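Local coordinates for DNA damage response protein Rtt109, putative (Neosartorya fumigata, PDB 5ZB9) that probably acetylates lysines of histone H3 with acetyl-CoA as donor, as a fungal Rtt109-type acetyltransferase of the DNA damage response, at residues A37-P42 / L255-P260; R414-L419 / V462-E467. One frame throughout, in Å; residues are numbered along the deposited sequence.

Contact 1: A37-P42 / L255-P260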
loop_
_atom_site.group_PDB
_atom_site.type_symbol
_atom_site.label_atom_id
_atom_site.label_comp_id
_atom_site.label_asym_id
_atom_site.label_seq_id
_atom_site.Cartn_x
_atom_site.Cartn_y
_atom_site.Cartn_z
ATOM N N ALA A 37 15.400 2.694 -6.441
ATOM C CA ALA A 37 15.209 1.505 -5.619
ATOM C C ALA A 37 14.528 1.821 -4.282
ATOM O O ALA A 37 14.691 2.911 -3.725
ATOM C CB ALA A 37 16.553 0.815 -5.371
ATOM N N LEU A 38 13.767 0.857 -3.778
ATOM C CA LEU A 38 13.162 0.964 -2.459
ATOM C C LEU A 38 14.214 0.888 -1.355
ATOM O O LEU A 38 14.097 1.549 -0.324
ATOM C CB LEU A 38 12.113 -0.134 -2.259
ATOM C CG LEU A 38 10.805 0.048 -3.020
ATOM C CD1 LEU A 38 9.879 -1.132 -2.783
ATOM C CD2 LEU A 38 10.134 1.352 -2.617
ATOM N N PHE A 39 15.237 0.073 -1.570
ATOM C CA PHE A 39 16.313 -0.054 -0.593
ATOM C C PHE A 39 17.601 0.598 -1.085
ATOM O O PHE A 39 17.997 0.414 -2.235
ATOM C CB PHE A 39 16.574 -1.523 -0.275
ATOM C CG PHE A 39 15.396 -2.227 0.314
ATOM C CD1 PHE A 39 15.236 -2.304 1.686
ATOM C CD2 PHE A 39 14.438 -2.808 -0.508
ATOM C CE1 PHE A 39 14.143 -2.951 2.233
ATOM C CE2 PHE A 39 13.345 -3.458 0.029
ATOM C CZ PHE A 39 13.196 -3.532 1.399
ATOM N N ALA A 40 18.244 1.363 -0.214
ATOM C CA ALA A 40 19.562 1.914 -0.513
ATOM C C ALA A 40 20.593 0.789 -0.643
ATOM O O ALA A 40 20.543 -0.205 0.097
ATOM C CB ALA A 40 19.986 2.908 0.561
ATOM N N ALA A 41 21.514 0.945 -1.592
ATOM C CA ALA A 41 22.576 -0.036 -1.809
ATOM C C ALA A 41 23.606 0.020 -0.697
ATOM O O ALA A 41 23.929 1.099 -0.199
ATOM C CB ALA A 41 23.253 0.192 -3.154
ATOM N N PRO A 42 24.124 -1.146 -0.297
ATOM C CA PRO A 42 25.229 -1.204 0.664
ATOM C C PRO A 42 26.498 -0.665 0.016
ATOM O O PRO A 42 26.542 -0.571 -1.214
ATOM C CB PRO A 42 25.359 -2.702 0.979
ATOM C CG PRO A 42 24.188 -3.364 0.320
ATOM C CD PRO A 42 23.759 -2.479 -0.795
ATOM N N LEU A 255 18.325 -1.396 5.115
ATOM C CA LEU A 255 17.410 -2.444 5.538
ATOM C C LEU A 255 15.948 -1.999 5.589
ATOM O O LEU A 255 15.068 -2.818 5.810
ATOM C CB LEU A 255 17.841 -2.970 6.906
ATOM C CG LEU A 255 19.298 -3.445 6.949
ATOM C CD1 LEU A 255 19.645 -4.042 8.308
ATOM C CD2 LEU A 255 19.581 -4.437 5.826
ATOM N N VAL A 256 15.700 -0.705 5.384
ATOM C CA VAL A 256 14.350 -0.132 5.455
ATOM C C VAL A 256 13.896 0.436 4.106
ATOM O O VAL A 256 14.642 1.163 3.460
ATOM C CB VAL A 256 14.288 0.983 6.508
ATOM C CG1 VAL A 256 12.875 1.513 6.644
ATOM C CG2 VAL A 256 14.802 0.475 7.841
ATOM N N PRO A 257 12.670 0.112 3.671
ATOM C CA PRO A 257 12.269 0.595 2.344
ATOM C C PRO A 257 11.894 2.077 2.341
ATOM O O PRO A 257 11.333 2.571 3.310
ATOM C CB PRO A 257 11.059 -0.280 2.010
ATOM C CG PRO A 257 10.482 -0.633 3.340
ATOM C CD PRO A 257 11.636 -0.735 4.295
ATOM N N ARG A 258 12.200 2.774 1.253
ATOM C CA ARG A 258 11.961 4.212 1.172
ATOM C C ARG A 258 10.796 4.567 0.241
ATOM O O ARG A 258 10.959 4.651 -0.971
ATOM C CB ARG A 258 13.245 4.916 0.724
ATOM C CG ARG A 258 14.381 4.767 1.735
ATOM C CD ARG A 258 15.759 4.793 1.092
ATOM N NE ARG A 258 16.821 4.573 2.076
ATOM C CZ ARG A 258 17.512 5.547 2.662
ATOM N NH1 ARG A 258 17.265 6.817 2.364
ATOM N NH2 ARG A 258 18.451 5.252 3.549
ATOM N N PHE A 259 9.620 4.772 0.829
ATOM C CA PHE A 259 8.404 5.097 0.085
ATOM C C PHE A 259 8.137 6.604 0.096
ATOM O O PHE A 259 8.612 7.305 0.991
ATOM C CB PHE A 259 7.202 4.353 0.687
ATOM C CG PHE A 259 7.287 2.861 0.572
ATOM C CD1 PHE A 259 7.155 2.238 -0.663
ATOM C CD2 PHE A 259 7.482 2.076 1.698
ATOM C CE1 PHE A 259 7.230 0.858 -0.775
ATOM C CE2 PHE A 259 7.554 0.691 1.596
ATOM C CZ PHE A 259 7.427 0.082 0.355
ATOM N N PRO A 260 7.366 7.103 -0.892
ATOM C CA PRO A 260 6.959 8.517 -0.955
ATOM C C PRO A 260 6.175 8.987 0.271
ATOM O O PRO A 260 5.247 8.297 0.704
ATOM C CB PRO A 260 6.053 8.578 -2.186
ATOM C CG PRO A 260 6.332 7.362 -2.956
ATOM C CD PRO A 260 6.842 6.325 -2.029
HETATM O O HOH W 1 12.831 4.818 -2.972
HETATM O O HOH W 2 16.953 1.784 2.416
#
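The ring of Phe39 rests with one face against Pro257, whose CA lies 4.0 Å above the ring plane, displaced toward the rim. The carbonyl of Leu255 meets the ring at its edge, O standing 3.7 Å from Phe39 CE1. Phe39 and Pro257 run side by side and point the same way. At the other aromatic, Leu38, with CG anti to the carbonyl carbon (chi1 -73°), crosses Phe259 obliquely: its CD2 approaches Phe259 CE1 to 3.5 Å, and CD1 meets the same ring carbon from further off. A water lies in the guanidinium plane of Arg258 at its edge, where it accepts from NE; the methyl of Ala40 comes at a slant to the guanidinium, CB 3.9 Å from Arg258 NE.

Between the two loops Arg258 N donates to Leu38 O at 2.8 Å, in the carbonyl plane and on a lone pair, while Pro257 CA adds a CH···O contact to the same oxygen. The water at NE also accepts from Ala40 N and donates to Val256 O; another donates to Ala37 O and Arg258 O. Arg258 NH1 forms a salt bridge with Asp272, and NH2 bonds Arg253 O.

The mostly buried contact joins the connection between strands 22-35 and 50-61 to the loop preceding helix 266-272. Leu38 also touches Tyr81 of strand 71-82 and Thr88 of strand 86-96, and Phe259 stacks on Phe90.

Contact 2: R414-L419 / V462-E467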
loop_
_atom_site.group_PDB
_atom_site.type_symbol
_atom_site.label_atom_id
_atom_site.label_comp_id
_atom_site.label_asym_id
_atom_site.label_seq_id
_atom_site.Cartn_x
_atom_site.Cartn_y
_atom_site.Cartn_z
ATOM N N ARG A 414 -4.016 -3.839 -15.659
ATOM C CA ARG A 414 -3.986 -2.466 -16.134
ATOM C C ARG A 414 -5.361 -1.831 -15.974
ATOM O O ARG A 414 -6.382 -2.520 -15.928
ATOM C CB ARG A 414 -3.518 -2.419 -17.585
ATOM C CG ARG A 414 -2.064 -2.833 -17.743
ATOM C CD ARG A 414 -1.606 -2.799 -19.192
ATOM N NE ARG A 414 -1.982 -4.011 -19.912
ATOM C CZ ARG A 414 -2.676 -4.026 -21.045
ATOM N NH1 ARG A 414 -3.074 -2.886 -21.599
ATOM N NH2 ARG A 414 -2.973 -5.183 -21.626
ATOM N N GLY A 415 -5.395 -0.514 -15.859
ATOM C CA GLY A 415 -6.663 0.155 -15.647
ATOM C C GLY A 415 -7.522 0.256 -16.894
ATOM O O GLY A 415 -7.147 -0.203 -17.968
ATOM N N HIS A 416 -8.694 0.860 -16.730
ATOM C CA HIS A 416 -9.526 1.261 -17.851
ATOM C C HIS A 416 -8.735 2.120 -18.830
ATOM O O HIS A 416 -8.979 2.087 -20.032
ATOM C CB HIS A 416 -10.750 2.018 -17.344
ATOM C CG HIS A 416 -11.607 1.210 -16.425
ATOM N ND1 HIS A 416 -11.713 1.478 -15.077
ATOM C CD2 HIS A 416 -12.389 0.128 -16.654
ATOM C CE1 HIS A 416 -12.528 0.601 -14.518
ATOM N NE2 HIS A 416 -12.953 -0.229 -15.453
ATOM N N ALA A 417 -7.784 2.886 -18.305
ATOM C CA ALA A 417 -6.907 3.706 -19.125
ATOM C C ALA A 417 -5.462 3.582 -18.670
ATOM O O ALA A 417 -5.142 3.790 -17.499
ATOM C CB ALA A 417 -7.344 5.160 -19.083
ATOM N N VAL A 418 -4.593 3.225 -19.602
ATOM C CA VAL A 418 -3.166 3.247 -19.347
ATOM C C VAL A 418 -2.599 4.557 -19.871
ATOM O O VAL A 418 -2.578 4.790 -21.074
ATOM C CB VAL A 418 -2.459 2.066 -20.010
ATOM C CG1 VAL A 418 -0.966 2.140 -19.754
ATOM C CG2 VAL A 418 -3.047 0.747 -19.499
ATOM N N LEU A 419 -2.165 5.420 -18.961
ATOM C CA LEU A 419 -1.645 6.723 -19.334
ATOM C C LEU A 419 -0.129 6.755 -19.287
ATOM O O LEU A 419 0.501 5.969 -18.576
ATOM C CB LEU A 419 -2.201 7.806 -18.416
ATOM C CG LEU A 419 -3.717 7.840 -18.353
ATOM C CD1 LEU A 419 -4.194 8.893 -17.356
ATOM C CD2 LEU A 419 -4.276 8.101 -19.743
ATOM N N VAL A 462 -14.613 6.962 -19.670
ATOM C CA VAL A 462 -13.730 5.997 -19.029
ATOM C C VAL A 462 -14.403 5.359 -17.815
ATOM O O VAL A 462 -15.069 6.037 -17.031
ATOM C CB VAL A 462 -12.406 6.660 -18.599
ATOM C CG1 VAL A 462 -11.565 5.715 -17.738
ATOM C CG2 VAL A 462 -11.625 7.118 -19.825
ATOM N N GLY A 463 -14.243 4.046 -17.677
ATOM C CA GLY A 463 -14.687 3.359 -16.480
ATOM C C GLY A 463 -15.820 2.389 -16.713
ATOM O O GLY A 463 -16.061 1.946 -17.837
ATOM N N GLN A 464 -16.508 2.038 -15.638
ATOM C CA GLN A 464 -17.685 1.192 -15.742
ATOM C C GLN A 464 -18.510 1.315 -14.488
ATOM O O GLN A 464 -18.029 1.768 -13.448
ATOM C CB GLN A 464 -17.309 -0.272 -15.981
ATOM C CG GLN A 464 -16.516 -0.915 -14.863
ATOM C CD GLN A 464 -16.021 -2.306 -15.233
ATOM O OE1 GLN A 464 -14.893 -2.473 -15.686
ATOM N NE2 GLN A 464 -16.867 -3.308 -15.038
ATOM N N ARG A 465 -19.763 0.913 -14.595
ATOM C CA ARG A 465 -20.663 0.952 -13.464
ATOM C C ARG A 465 -20.755 -0.437 -12.859
ATOM O O ARG A 465 -20.729 -1.442 -13.571
ATOM C CB ARG A 465 -22.035 1.469 -13.887
ATOM C CG ARG A 465 -21.989 2.840 -14.508
ATOM C CD ARG A 465 -23.265 3.600 -14.204
ATOM N NE ARG A 465 -23.474 4.718 -15.119
ATOM C CZ ARG A 465 -22.863 5.896 -15.029
ATOM N NH1 ARG A 465 -21.978 6.122 -14.071
ATOM N NH2 ARG A 465 -23.132 6.849 -15.907
ATOM N N VAL A 466 -20.843 -0.482 -11.539
ATOM C CA VAL A 466 -20.818 -1.734 -10.803
ATOM C C VAL A 466 -22.019 -1.836 -9.880
ATOM O O VAL A 466 -22.320 -0.903 -9.136
ATOM C CB VAL A 466 -19.539 -1.861 -9.960
ATOM C CG1 VAL A 466 -19.550 -3.164 -9.188
ATOM C CG2 VAL A 466 -18.309 -1.757 -10.846
ATOM N N GLU A 467 -22.711 -2.965 -9.928
ATOM C CA GLU A 467 -23.796 -3.198 -8.995
ATOM C C GLU A 467 -23.447 -4.381 -8.110
ATOM O O GLU A 467 -23.091 -5.449 -8.609
ATOM C CB GLU A 467 -25.110 -3.441 -9.731
ATOM C CG GLU A 467 -26.344 -3.256 -8.861
ATOM C CD GLU A 467 -27.633 -3.615 -9.588
ATOM O OE1 GLU A 467 -28.680 -3.745 -8.915
ATOM O OE2 GLU A 467 -27.594 -3.768 -10.831
#
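The CB of His416 points toward 462-467, and CG stands anti to the carbonyl carbon (chi1 -60°); Gln464 holds CG between its own backbone N and carbonyl carbon (chi1 63°), from where the extended chain carries the amide to the imidazole. His416 NE2 donates to Gln464 OE1 at 3.0 Å, a fairly straight bond that uses a carbonyl lone pair and lies almost in the ring plane. The two side chains cross at about a right angle, with ring and amide planes 59° apart.

Gly463 lies over one face of the imidazole, its CA 3.7 Å above the plane and over the centre, a CH-pi contact. Gln464 N is above the same face, nearer the rim. Val462 CG1 packs on His416 CB at 3.8 Å. At the backbone angles of Gly463 a side chain would collide with the carbonyl oxygen of Val462, so glycine suits this position.

Strands 417-419 and 464-467 each pair with strand 22-35, and the contact joins the beginnings of both. His416 ND1 accepts from the backbone N of His27 on the shared strand, so both ring nitrogens are engaged, which fixes the ring's orientation and is consistent with a neutral imidazole protonated at NE2.

Overall arrangement
Contacts 1 and 2 lie on opposite sides of the chain's centre, their own centres 32 Å apart and their nearest atoms about 17 Å apart, so they do not touch. Along the chain they come in series, contact 1 closing before contact 2 opens. Strand 22-35 connects them: it leads into segment 37-42, and it also pairs with strands 417-419 and 464-467, parallel to the first and antiparallel to the second. Contact 1 thus joins two loops, one of them following that strand, whereas contact 2 joins late parts of the chain. Both lie away from the residues that bind CoA in another structure of this protein, Arg113, His158 and Trp168 among them; no CoA is bound here.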